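Local coordinates for structural protein ORF273 (PDB 4ART) that forms part of the virion of the Acidianus two-tailed virus as a heat- and acid-stable structural protein, its precise role not being established, at residues A[109-114]-A[163-168]; A[116-121]-A[126-131]; A[33-38]-A[155-160]; A[218-223]-A[231-236]. One frame throughout, in Å; residues are numbered along the deposited sequence.

Interaction 1: residues A[109-114]-A[163-168]; sequences GLPSIS and DSLARA. With SO4 (sulfate ion), chain E.
Leu165, on helix 162-168, sends its two methyls to two successive residues of the loop that leads into helix 113-123. With CG anti to the backbone N (chi1 -163°), the side chain reaches out of its helix toward that loop and divides there. One branch, CD1, meets Leu110 CD2 at 3.7 Å, and these two leucines cross obliquely. The other branch, CD2, meets the CG corner of the Pro111 ring end-on, with Pro111 CG 3.2 Å from Leu165 CD2. That is closer than ordinary van der Waals packing, so the fit is tight, although the exact value deserves caution. Ile116, one turn into helix 113-123, touches both Pro111 and Leu165 and continues the apolar layer.

Beyond the proline the chain turns polar. Ser112 is the N-cap of helix 113-123, its OG capping Asp115 N and also binding O1 of a sulfate at 3.0 Å. Ser114 N adds a weak, nearly straight bond to the same sulfate O1 at 3.4 Å. The sulfate probably came from the crystallisation liquor. Apolar contact thus anchors the loop to helix 162-168, while the helix start just beyond it presents donors, and probably a favourable dipole, to an anion.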
# COMPACT_ATOMS: atom_id res chain seq x y z
N GLY A 109 -2.46 2.13 -11.19
CA GLY A 109 -1.66 2.88 -10.23
C GLY A 109 -2.13 4.30 -10.02
O GLY A 109 -1.37 5.26 -10.16
N LEU A 110 -3.41 4.41 -9.60
CA LEU A 110 -4.03 5.68 -9.32
C LEU A 110 -3.39 6.32 -8.11
O LEU A 110 -3.00 5.62 -7.18
CB LEU A 110 -5.53 5.49 -9.04
CG LEU A 110 -6.43 5.46 -10.27
CD1 LEU A 110 -7.77 4.92 -9.94
CD2 LEU A 110 -6.61 6.84 -10.85
N PRO A 111 -3.33 7.64 -8.08
CA PRO A 111 -2.87 8.31 -6.86
C PRO A 111 -3.77 7.96 -5.71
O PRO A 111 -4.94 7.62 -5.87
CB PRO A 111 -3.08 9.79 -7.15
CG PRO A 111 -3.98 9.83 -8.31
CD PRO A 111 -3.78 8.61 -9.10
N SER A 112 -3.17 8.02 -4.54
CA SER A 112 -3.76 7.87 -3.24
C SER A 112 -4.96 8.85 -3.16
O SER A 112 -4.86 9.99 -3.64
CB SER A 112 -2.69 8.24 -2.22
OG SER A 112 -3.15 9.23 -1.32
N ILE A 113 -6.09 8.40 -2.56
CA ILE A 113 -7.31 9.21 -2.38
C ILE A 113 -6.96 10.46 -1.59
O ILE A 113 -7.34 11.58 -1.98
CB ILE A 113 -8.46 8.37 -1.73
CG1 ILE A 113 -9.17 7.53 -2.81
CG2 ILE A 113 -9.52 9.24 -0.99
CD1 ILE A 113 -10.00 8.33 -3.90
N SER A 114 -6.17 10.27 -0.52
CA SER A 114 -5.70 11.33 0.36
C SER A 114 -5.04 12.45 -0.44
O SER A 114 -5.35 13.61 -0.24
CB SER A 114 -4.73 10.79 1.40
OG SER A 114 -5.33 9.83 2.25
N ASP A 163 -7.64 17.73 -11.73
CA ASP A 163 -9.03 18.19 -11.82
C ASP A 163 -9.95 17.12 -12.38
O ASP A 163 -11.04 16.91 -11.86
CB ASP A 163 -9.14 19.42 -12.76
CG ASP A 163 -8.50 20.69 -12.27
OD1 ASP A 163 -8.27 20.80 -11.04
OD2 ASP A 163 -8.29 21.61 -13.10
N SER A 164 -9.50 16.48 -13.47
CA SER A 164 -10.24 15.44 -14.20
C SER A 164 -10.45 14.26 -13.30
O SER A 164 -11.56 13.76 -13.20
CB SER A 164 -9.46 15.02 -15.44
OG SER A 164 -9.90 15.80 -16.53
N LEU A 165 -9.39 13.85 -12.60
CA LEU A 165 -9.45 12.76 -11.64
C LEU A 165 -10.41 13.07 -10.49
O LEU A 165 -11.24 12.22 -10.15
CB LEU A 165 -8.03 12.48 -11.12
CG LEU A 165 -7.84 11.16 -10.43
CD1 LEU A 165 -8.43 10.00 -11.26
CD2 LEU A 165 -6.39 10.91 -10.20
N ALA A 166 -10.31 14.28 -9.91
CA ALA A 166 -11.17 14.69 -8.79
C ALA A 166 -12.65 14.65 -9.20
O ALA A 166 -13.48 14.17 -8.42
CB ALA A 166 -10.79 16.10 -8.30
N ARG A 167 -12.98 15.12 -10.43
CA ARG A 167 -14.32 15.13 -10.98
C ARG A 167 -14.87 13.72 -11.13
O ARG A 167 -16.00 13.49 -10.77
CB ARG A 167 -14.37 15.86 -12.34
CG ARG A 167 -14.43 17.36 -12.21
CD ARG A 167 -14.82 18.03 -13.52
NE ARG A 167 -13.78 17.89 -14.55
CZ ARG A 167 -12.75 18.71 -14.69
NH1 ARG A 167 -12.59 19.74 -13.85
NH2 ARG A 167 -11.87 18.52 -15.66
N ALA A 168 -14.07 12.77 -11.67
CA ALA A 168 -14.47 11.37 -11.85
C ALA A 168 -14.71 10.68 -10.50
O ALA A 168 -15.49 9.74 -10.43
CB ALA A 168 -13.42 10.61 -12.64
S SO4 E . -3.73 6.47 0.94
O1 SO4 E . -4.74 7.23 0.24
O2 SO4 E . -2.51 6.30 0.17
O3 SO4 E . -3.40 7.18 2.19
O4 SO4 E . -4.24 5.13 1.24

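Interaction 2: residues A[116-121]-A[126-131]; sequences ILKFYL and FRIANE
Leu121 and Phe126 are joined through their main chains where helix 113-123 is about to end. Phe126 N donates to Leu121 O over 2.9 Å, but the bond is bent, with an N-H...O angle of 134°, and the donor lies 30° out of the carbonyl plane. Leu121 O also sits at the edge of the Phe126 ring, in its plane, and 3.3 Å from Phe126 CB. A second backbone bond, Glu131 N to Ile128 O at 3.0 Å, closes a type II' turn after the short strand.

Apolar contacts do the rest. Leu121 forks: CD2 lies 4.1 Å from Phe126 CD1, whereas CD1 packs against Ile128 CD1 at 4.0 Å. Ile128 holds CG1 anti to its carbonyl carbon (chi1 -55°), and the CD1 methyl at the end of that branch also reaches the helix backbone, 3.9 Å from Lys118 CA. The first carbons of Lys118 flank this methyl before the chain bends off, its amine leading away from the strand.

Ile186 and Phe191 close over the leucine and isoleucine, and Phe228 of the second subunit packs on Ile128. The motif is a helix followed by a tight reversal into a short strand, 127-128, which folds back on the helix and pairs in parallel with strand 185-186.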
# COMPACT_ATOMS: atom_id res chain seq x y z
N ILE A 116 -5.20 13.16 -3.87
CA ILE A 116 -6.13 13.84 -4.83
C ILE A 116 -7.08 14.77 -4.12
O ILE A 116 -7.32 15.88 -4.59
CB ILE A 116 -6.90 12.86 -5.76
CG1 ILE A 116 -6.00 11.84 -6.34
CG2 ILE A 116 -7.79 13.54 -6.85
CD1 ILE A 116 -6.48 10.65 -5.84
N LEU A 117 -7.63 14.32 -2.99
CA LEU A 117 -8.52 15.15 -2.19
C LEU A 117 -7.75 16.39 -1.69
O LEU A 117 -8.26 17.49 -1.82
CB LEU A 117 -9.05 14.34 -0.99
CG LEU A 117 -10.05 15.09 -0.11
CD1 LEU A 117 -11.30 15.47 -0.91
CD2 LEU A 117 -10.40 14.29 1.14
N LYS A 118 -6.53 16.20 -1.12
CA LYS A 118 -5.69 17.29 -0.63
C LYS A 118 -5.40 18.27 -1.78
O LYS A 118 -5.61 19.48 -1.63
CB LYS A 118 -4.37 16.74 -0.05
CG LYS A 118 -3.32 17.80 0.29
CD LYS A 118 -2.08 17.19 0.94
CE LYS A 118 -1.06 16.64 -0.01
NZ LYS A 118 -0.04 15.84 0.70
N PHE A 119 -4.93 17.75 -2.91
CA PHE A 119 -4.61 18.52 -4.11
C PHE A 119 -5.84 19.29 -4.64
O PHE A 119 -5.70 20.47 -4.93
CB PHE A 119 -3.97 17.62 -5.19
CG PHE A 119 -2.66 16.91 -4.81
CD1 PHE A 119 -1.83 17.42 -3.82
CD2 PHE A 119 -2.23 15.78 -5.50
CE1 PHE A 119 -0.60 16.80 -3.51
CE2 PHE A 119 -1.00 15.15 -5.17
CZ PHE A 119 -0.20 15.66 -4.18
N TYR A 120 -7.03 18.65 -4.69
CA TYR A 120 -8.26 19.33 -5.15
C TYR A 120 -8.65 20.44 -4.19
O TYR A 120 -8.90 21.56 -4.64
CB TYR A 120 -9.46 18.36 -5.35
CG TYR A 120 -10.77 19.11 -5.58
CD1 TYR A 120 -11.14 19.54 -6.85
CD2 TYR A 120 -11.61 19.43 -4.51
CE1 TYR A 120 -12.30 20.30 -7.05
CE2 TYR A 120 -12.79 20.16 -4.70
CZ TYR A 120 -13.13 20.59 -5.97
OH TYR A 120 -14.28 21.33 -6.15
N LEU A 121 -8.73 20.13 -2.87
CA LEU A 121 -9.09 21.11 -1.85
C LEU A 121 -8.25 22.37 -1.92
O LEU A 121 -8.79 23.47 -1.95
CB LEU A 121 -9.06 20.51 -0.45
CG LEU A 121 -10.19 19.53 -0.07
CD1 LEU A 121 -9.86 18.82 1.20
CD2 LEU A 121 -11.55 20.22 0.04
N PHE A 126 -9.37 25.95 -0.57
CA PHE A 126 -9.49 25.50 0.82
C PHE A 126 -8.08 25.28 1.42
O PHE A 126 -7.11 25.06 0.68
CB PHE A 126 -10.33 24.20 0.92
CG PHE A 126 -11.80 24.36 0.60
CD1 PHE A 126 -12.27 24.22 -0.70
CD2 PHE A 126 -12.71 24.66 1.60
CE1 PHE A 126 -13.64 24.37 -0.98
CE2 PHE A 126 -14.08 24.78 1.33
CZ PHE A 126 -14.55 24.64 0.04
N ARG A 127 -7.96 25.43 2.74
CA ARG A 127 -6.72 25.22 3.51
C ARG A 127 -7.00 24.10 4.52
O ARG A 127 -8.04 24.14 5.17
CB ARG A 127 -6.26 26.52 4.22
CG ARG A 127 -5.36 27.39 3.34
CD ARG A 127 -4.73 28.56 4.10
NE ARG A 127 -3.58 29.13 3.38
CZ ARG A 127 -3.65 30.12 2.49
NH1 ARG A 127 -4.82 30.67 2.18
NH2 ARG A 127 -2.55 30.56 1.89
N ILE A 128 -6.13 23.08 4.60
CA ILE A 128 -6.29 21.96 5.53
C ILE A 128 -5.45 22.30 6.76
O ILE A 128 -4.22 22.37 6.68
CB ILE A 128 -5.94 20.56 4.87
CG1 ILE A 128 -6.77 20.31 3.60
CG2 ILE A 128 -6.11 19.40 5.85
CD1 ILE A 128 -6.18 19.37 2.63
N ALA A 129 -6.16 22.62 7.86
CA ALA A 129 -5.59 23.00 9.15
C ALA A 129 -4.37 23.95 8.97
O ALA A 129 -4.49 24.92 8.21
CB ALA A 129 -5.24 21.77 9.97
N ASN A 130 -3.22 23.67 9.59
CA ASN A 130 -2.06 24.55 9.43
C ASN A 130 -1.04 24.12 8.38
O ASN A 130 0.06 24.68 8.32
CB ASN A 130 -1.42 24.94 10.78
CG ASN A 130 -2.34 25.77 11.65
OD1 ASN A 130 -2.39 27.01 11.58
ND2 ASN A 130 -3.13 25.08 12.46
N GLU A 131 -1.43 23.18 7.51
CA GLU A 131 -0.56 22.68 6.44
C GLU A 131 -0.37 23.63 5.25
O GLU A 131 -1.30 24.35 4.87
CB GLU A 131 -0.98 21.28 5.99
CG GLU A 131 -0.84 20.22 7.08
CD GLU A 131 0.44 20.24 7.91
OE1 GLU A 131 1.52 19.96 7.34
OE2 GLU A 131 0.36 20.53 9.13

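Interaction 3: residues A[33-38]-A[155-160]; sequences DIVENE and LAVNIY
Val35 and Glu36 face strand 155-160 from a helical turn whose shortest backbone bond runs from Asn37 N to Asp33 O, at 2.9 Å. One residue on, Glu38 N bonds to Ile34 O at 3.2 Å and more weakly to Val35 O. Asp33 also reaches the sheet by its carboxylate, OD1 being hydrogen-bonded to the hydroxyl of Tyr251 on the neighbouring strand.

Across the interface itself everything is apolar. Val35 CG1, held anti to the backbone N (chi1 169°), comes to 4.1 Å from Val157 CG2, and the two valines lie side by side, pointing opposite ways. Leu155 makes the nearer approach: its CD2 rests 3.7 Å from Glu36 CA. Leu155 CD2 also abuts the base of that side chain, 4.0 Å from Glu36 CB, the leucine and the glutamate being nearly perpendicular.

This is helix-on-sheet packing. Helix 23-44 lies against one face of the seven-stranded mixed sheet, in which strand 154-161 runs antiparallel to both its neighbours, 139-146 and 247-253. Leu155, Val157 and Ile159 all turn to the helix. Ile159 finds its partners one to two turns earlier in the helix, at Glu28, Leu31 and Ala32, while Asn158 binds Gln248 through OD1.

Beyond the aliphatic base of Glu36, a bend at chi2 (-111°) carries the carboxylate away from the strand. There OE2 lies close to the like-charged OE2 of Glu40, an approach that would probably be eased if a proton were taken up in an acidic setting.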
# COMPACT_ATOMS: atom_id res chain seq x y z
N ASP A 33 9.54 13.04 -20.11
CA ASP A 33 10.99 13.11 -20.34
C ASP A 33 11.73 13.69 -19.11
O ASP A 33 12.83 13.21 -18.79
CB ASP A 33 11.32 13.88 -21.62
CG ASP A 33 10.83 13.17 -22.88
OD1 ASP A 33 10.58 11.94 -22.83
OD2 ASP A 33 10.68 13.86 -23.92
N ILE A 34 11.11 14.66 -18.40
CA ILE A 34 11.67 15.23 -17.16
C ILE A 34 11.81 14.10 -16.11
O ILE A 34 12.87 13.94 -15.52
CB ILE A 34 10.86 16.47 -16.64
CG1 ILE A 34 11.06 17.71 -17.57
CG2 ILE A 34 11.22 16.81 -15.17
CD1 ILE A 34 9.92 18.76 -17.48
N VAL A 35 10.75 13.28 -15.94
CA VAL A 35 10.75 12.15 -14.98
C VAL A 35 11.78 11.12 -15.41
O VAL A 35 12.65 10.78 -14.63
CB VAL A 35 9.33 11.54 -14.74
CG1 VAL A 35 9.40 10.21 -13.97
CG2 VAL A 35 8.42 12.52 -14.02
N GLU A 36 11.74 10.68 -16.68
CA GLU A 36 12.70 9.72 -17.24
C GLU A 36 14.15 10.14 -17.03
O GLU A 36 14.96 9.31 -16.63
CB GLU A 36 12.43 9.49 -18.72
CG GLU A 36 13.42 8.58 -19.41
CD GLU A 36 14.32 9.26 -20.43
OE1 GLU A 36 13.81 10.06 -21.24
OE2 GLU A 36 15.53 8.95 -20.44
N ASN A 37 14.49 11.42 -17.31
CA ASN A 37 15.84 11.96 -17.19
C ASN A 37 16.34 11.89 -15.78
O ASN A 37 17.51 11.61 -15.56
CB ASN A 37 15.93 13.38 -17.71
CG ASN A 37 16.15 13.47 -19.20
OD1 ASN A 37 16.97 12.74 -19.78
ND2 ASN A 37 15.46 14.39 -19.86
N GLU A 38 15.44 12.13 -14.82
CA GLU A 38 15.74 12.08 -13.41
C GLU A 38 15.94 10.62 -12.93
O GLU A 38 16.95 10.36 -12.31
CB GLU A 38 14.67 12.84 -12.61
CG GLU A 38 15.00 13.05 -11.13
CD GLU A 38 16.33 13.67 -10.74
OE1 GLU A 38 16.90 14.46 -11.53
OE2 GLU A 38 16.79 13.37 -9.61
N LEU A 155 10.67 1.36 -17.45
CA LEU A 155 10.06 2.51 -16.81
C LEU A 155 8.76 2.82 -17.52
O LEU A 155 8.70 2.77 -18.74
CB LEU A 155 11.00 3.76 -16.82
CG LEU A 155 10.39 5.13 -16.42
CD1 LEU A 155 9.92 5.16 -14.97
CD2 LEU A 155 11.36 6.27 -16.67
N ALA A 156 7.70 3.08 -16.74
CA ALA A 156 6.41 3.50 -17.24
C ALA A 156 6.03 4.75 -16.46
O ALA A 156 6.17 4.79 -15.24
CB ALA A 156 5.37 2.42 -17.04
N VAL A 157 5.66 5.79 -17.18
CA VAL A 157 5.31 7.06 -16.56
C VAL A 157 3.83 7.30 -16.92
O VAL A 157 3.49 7.34 -18.11
CB VAL A 157 6.21 8.22 -17.07
CG1 VAL A 157 5.85 9.54 -16.38
CG2 VAL A 157 7.70 7.92 -16.94
N ASN A 158 2.98 7.45 -15.90
CA ASN A 158 1.53 7.71 -16.02
C ASN A 158 1.21 9.10 -15.51
O ASN A 158 1.43 9.38 -14.34
CB ASN A 158 0.72 6.66 -15.21
CG ASN A 158 0.77 5.29 -15.84
OD1 ASN A 158 0.64 5.14 -17.03
ND2 ASN A 158 1.32 4.31 -15.16
N ILE A 159 0.67 9.96 -16.38
CA ILE A 159 0.33 11.34 -16.05
C ILE A 159 -1.17 11.54 -15.95
O ILE A 159 -1.90 11.38 -16.92
CB ILE A 159 1.03 12.31 -17.04
CG1 ILE A 159 2.56 12.08 -17.05
CG2 ILE A 159 0.68 13.73 -16.68
CD1 ILE A 159 3.25 12.63 -18.20
N TYR A 160 -1.62 11.96 -14.76
CA TYR A 160 -3.04 12.21 -14.49
C TYR A 160 -3.26 13.68 -14.27
O TYR A 160 -2.50 14.31 -13.54
CB TYR A 160 -3.47 11.46 -13.19
CG TYR A 160 -3.27 9.96 -13.23
CD1 TYR A 160 -2.05 9.39 -12.87
CD2 TYR A 160 -4.29 9.11 -13.65
CE1 TYR A 160 -1.85 8.01 -12.94
CE2 TYR A 160 -4.11 7.73 -13.70
CZ TYR A 160 -2.89 7.19 -13.36
OH TYR A 160 -2.74 5.83 -13.38

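Interaction 4: residues A[218-223]-A[231-236]; sequences YHYYVD and DALKIA
Tyr220 and Ala232 bring the two helices together, their CA atoms 6.7 Å apart. The motif is helix-loop-helix: helix 210-221 and helix 229-242 are joined by a short loop and pack near it. In this pair small meets large, since the methyl of Ala232 allows the aromatic side chain to lie close.

Tyr220 has CG anti to the backbone N (chi1 177°), which carries the ring across to the second helix. Tyr220 CD2 meets Ala232 CB at 3.7 Å, and Tyr220 CB lies 3.8 Å from Ala232 CB. Farther along the ring, CE2 touches Leu233 CD1 at 4.0 Å. Both methyls approach the ring obliquely. Tyr221 reaches the leucine more loosely, with its hydroxyl; it also packs against Phe104 and Tyr108 of helix 99-108.

Away from this seam, His219 is turned to the subunit interface. Its ND1 donates to Asp223 OD2 at 2.9 Å, nearly straight and in the plane of the imidazole, which fixes the ring's rotation. The other ring nitrogen, NE2, is hydrogen-bonded to Glu195 of the second subunit, so the aspartate probably helps to orient the imidazole for this intersubunit bond. The two tyrosines also pack on each other: Tyr220 CD2 stands over the centre of the Tyr221 ring, 3.6 Å above its plane.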
# COMPACT_ATOMS: atom_id res chain seq x y z
N TYR A 218 -6.77 -6.21 -7.78
CA TYR A 218 -5.54 -6.63 -7.13
C TYR A 218 -5.63 -8.14 -6.85
O TYR A 218 -4.64 -8.86 -7.02
CB TYR A 218 -5.31 -5.81 -5.83
CG TYR A 218 -4.01 -6.12 -5.12
CD1 TYR A 218 -3.92 -7.18 -4.23
CD2 TYR A 218 -2.86 -5.38 -5.37
CE1 TYR A 218 -2.71 -7.50 -3.60
CE2 TYR A 218 -1.65 -5.67 -4.72
CZ TYR A 218 -1.58 -6.74 -3.85
OH TYR A 218 -0.38 -7.04 -3.24
N HIS A 219 -6.81 -8.60 -6.39
CA HIS A 219 -7.07 -10.00 -6.10
C HIS A 219 -6.96 -10.85 -7.37
O HIS A 219 -6.38 -11.93 -7.34
CB HIS A 219 -8.44 -10.16 -5.42
CG HIS A 219 -8.52 -9.61 -4.03
ND1 HIS A 219 -7.39 -9.55 -3.20
CD2 HIS A 219 -9.58 -9.12 -3.35
CE1 HIS A 219 -7.81 -9.03 -2.06
NE2 HIS A 219 -9.11 -8.76 -2.09
N TYR A 220 -7.45 -10.33 -8.49
CA TYR A 220 -7.37 -11.01 -9.79
C TYR A 220 -5.93 -10.95 -10.39
O TYR A 220 -5.42 -11.98 -10.79
CB TYR A 220 -8.45 -10.42 -10.77
CG TYR A 220 -8.39 -11.00 -12.16
CD1 TYR A 220 -8.46 -12.37 -12.37
CD2 TYR A 220 -8.26 -10.18 -13.28
CE1 TYR A 220 -8.38 -12.92 -13.66
CE2 TYR A 220 -8.16 -10.71 -14.56
CZ TYR A 220 -8.23 -12.08 -14.75
OH TYR A 220 -8.18 -12.59 -16.02
N TYR A 221 -5.29 -9.80 -10.42
CA TYR A 221 -3.99 -9.72 -11.10
C TYR A 221 -2.79 -10.00 -10.29
O TYR A 221 -1.84 -10.59 -10.81
CB TYR A 221 -3.81 -8.34 -11.73
CG TYR A 221 -4.73 -8.09 -12.89
CD1 TYR A 221 -4.54 -8.75 -14.11
CD2 TYR A 221 -5.75 -7.15 -12.81
CE1 TYR A 221 -5.36 -8.48 -15.21
CE2 TYR A 221 -6.58 -6.87 -13.90
CZ TYR A 221 -6.38 -7.54 -15.10
OH TYR A 221 -7.18 -7.27 -16.20
N VAL A 222 -2.78 -9.52 -9.04
CA VAL A 222 -1.61 -9.65 -8.18
C VAL A 222 -1.69 -10.89 -7.28
O VAL A 222 -0.68 -11.60 -7.12
CB VAL A 222 -1.31 -8.31 -7.41
CG1 VAL A 222 -0.05 -8.43 -6.55
CG2 VAL A 222 -1.18 -7.15 -8.39
N ASP A 223 -2.89 -11.19 -6.74
CA ASP A 223 -3.07 -12.42 -5.95
C ASP A 223 -3.31 -13.62 -6.86
O ASP A 223 -3.35 -14.75 -6.37
CB ASP A 223 -4.15 -12.29 -4.86
CG ASP A 223 -3.79 -11.31 -3.75
OD1 ASP A 223 -2.66 -11.40 -3.22
OD2 ASP A 223 -4.66 -10.47 -3.40
N ASP A 231 -15.63 -9.78 -11.91
CA ASP A 231 -15.74 -8.50 -11.22
C ASP A 231 -14.65 -7.51 -11.63
O ASP A 231 -14.97 -6.35 -11.81
CB ASP A 231 -15.80 -8.68 -9.71
CG ASP A 231 -16.95 -9.54 -9.23
OD1 ASP A 231 -17.96 -9.63 -9.94
OD2 ASP A 231 -16.85 -10.07 -8.10
N ALA A 232 -13.39 -7.96 -11.79
CA ALA A 232 -12.27 -7.11 -12.20
C ALA A 232 -12.50 -6.51 -13.58
O ALA A 232 -12.21 -5.33 -13.78
CB ALA A 232 -10.98 -7.92 -12.21
N LEU A 233 -13.01 -7.32 -14.52
CA LEU A 233 -13.29 -6.87 -15.88
C LEU A 233 -14.44 -5.85 -15.87
O LEU A 233 -14.36 -4.86 -16.60
CB LEU A 233 -13.61 -8.08 -16.76
CG LEU A 233 -12.46 -8.91 -17.36
CD1 LEU A 233 -11.25 -9.09 -16.47
CD2 LEU A 233 -12.97 -10.21 -17.91
N LYS A 234 -15.48 -6.07 -15.03
CA LYS A 234 -16.59 -5.12 -14.86
C LYS A 234 -16.07 -3.76 -14.38
O LYS A 234 -16.41 -2.73 -14.95
CB LYS A 234 -17.66 -5.67 -13.88
CG LYS A 234 -18.92 -6.14 -14.59
CD LYS A 234 -19.91 -6.83 -13.66
CE LYS A 234 -21.06 -7.43 -14.46
NZ LYS A 234 -22.29 -7.65 -13.65
N ILE A 235 -15.18 -3.78 -13.37
CA ILE A 235 -14.57 -2.57 -12.82
C ILE A 235 -13.69 -1.91 -13.88
O ILE A 235 -13.75 -0.68 -14.02
CB ILE A 235 -13.80 -2.88 -11.52
CG1 ILE A 235 -14.78 -3.37 -10.42
CG2 ILE A 235 -13.00 -1.65 -11.06
CD1 ILE A 235 -14.16 -4.00 -9.16
N ALA A 236 -12.85 -2.71 -14.58
CA ALA A 236 -11.94 -2.26 -15.64
C ALA A 236 -12.73 -1.51 -16.71
O ALA A 236 -12.36 -0.39 -17.06
CB ALA A 236 -11.23 -3.45 -16.28

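In the fold
Interactions 1 and 2 share helix 113-123, with centres 14 Å apart, and touch where Ala166 packs on Tyr120. Interaction 3 joins this group at the far end of strand 154-161, which runs straight on into helix 162-168; Tyr160 touches Leu110 there. Along the chain, interaction 2 is nested within the loops closed by interactions 1 and 3, and these two cross each other. Interaction 4 follows all three, its centre 19 Å from that of interaction 1 and 31 Å from that of interaction 2. The helix-covered sheet and the helical layer are thus interwoven in sequence, while interactions 1, 2 and 4 all have residues against the second subunit, whereas interaction 3 has none.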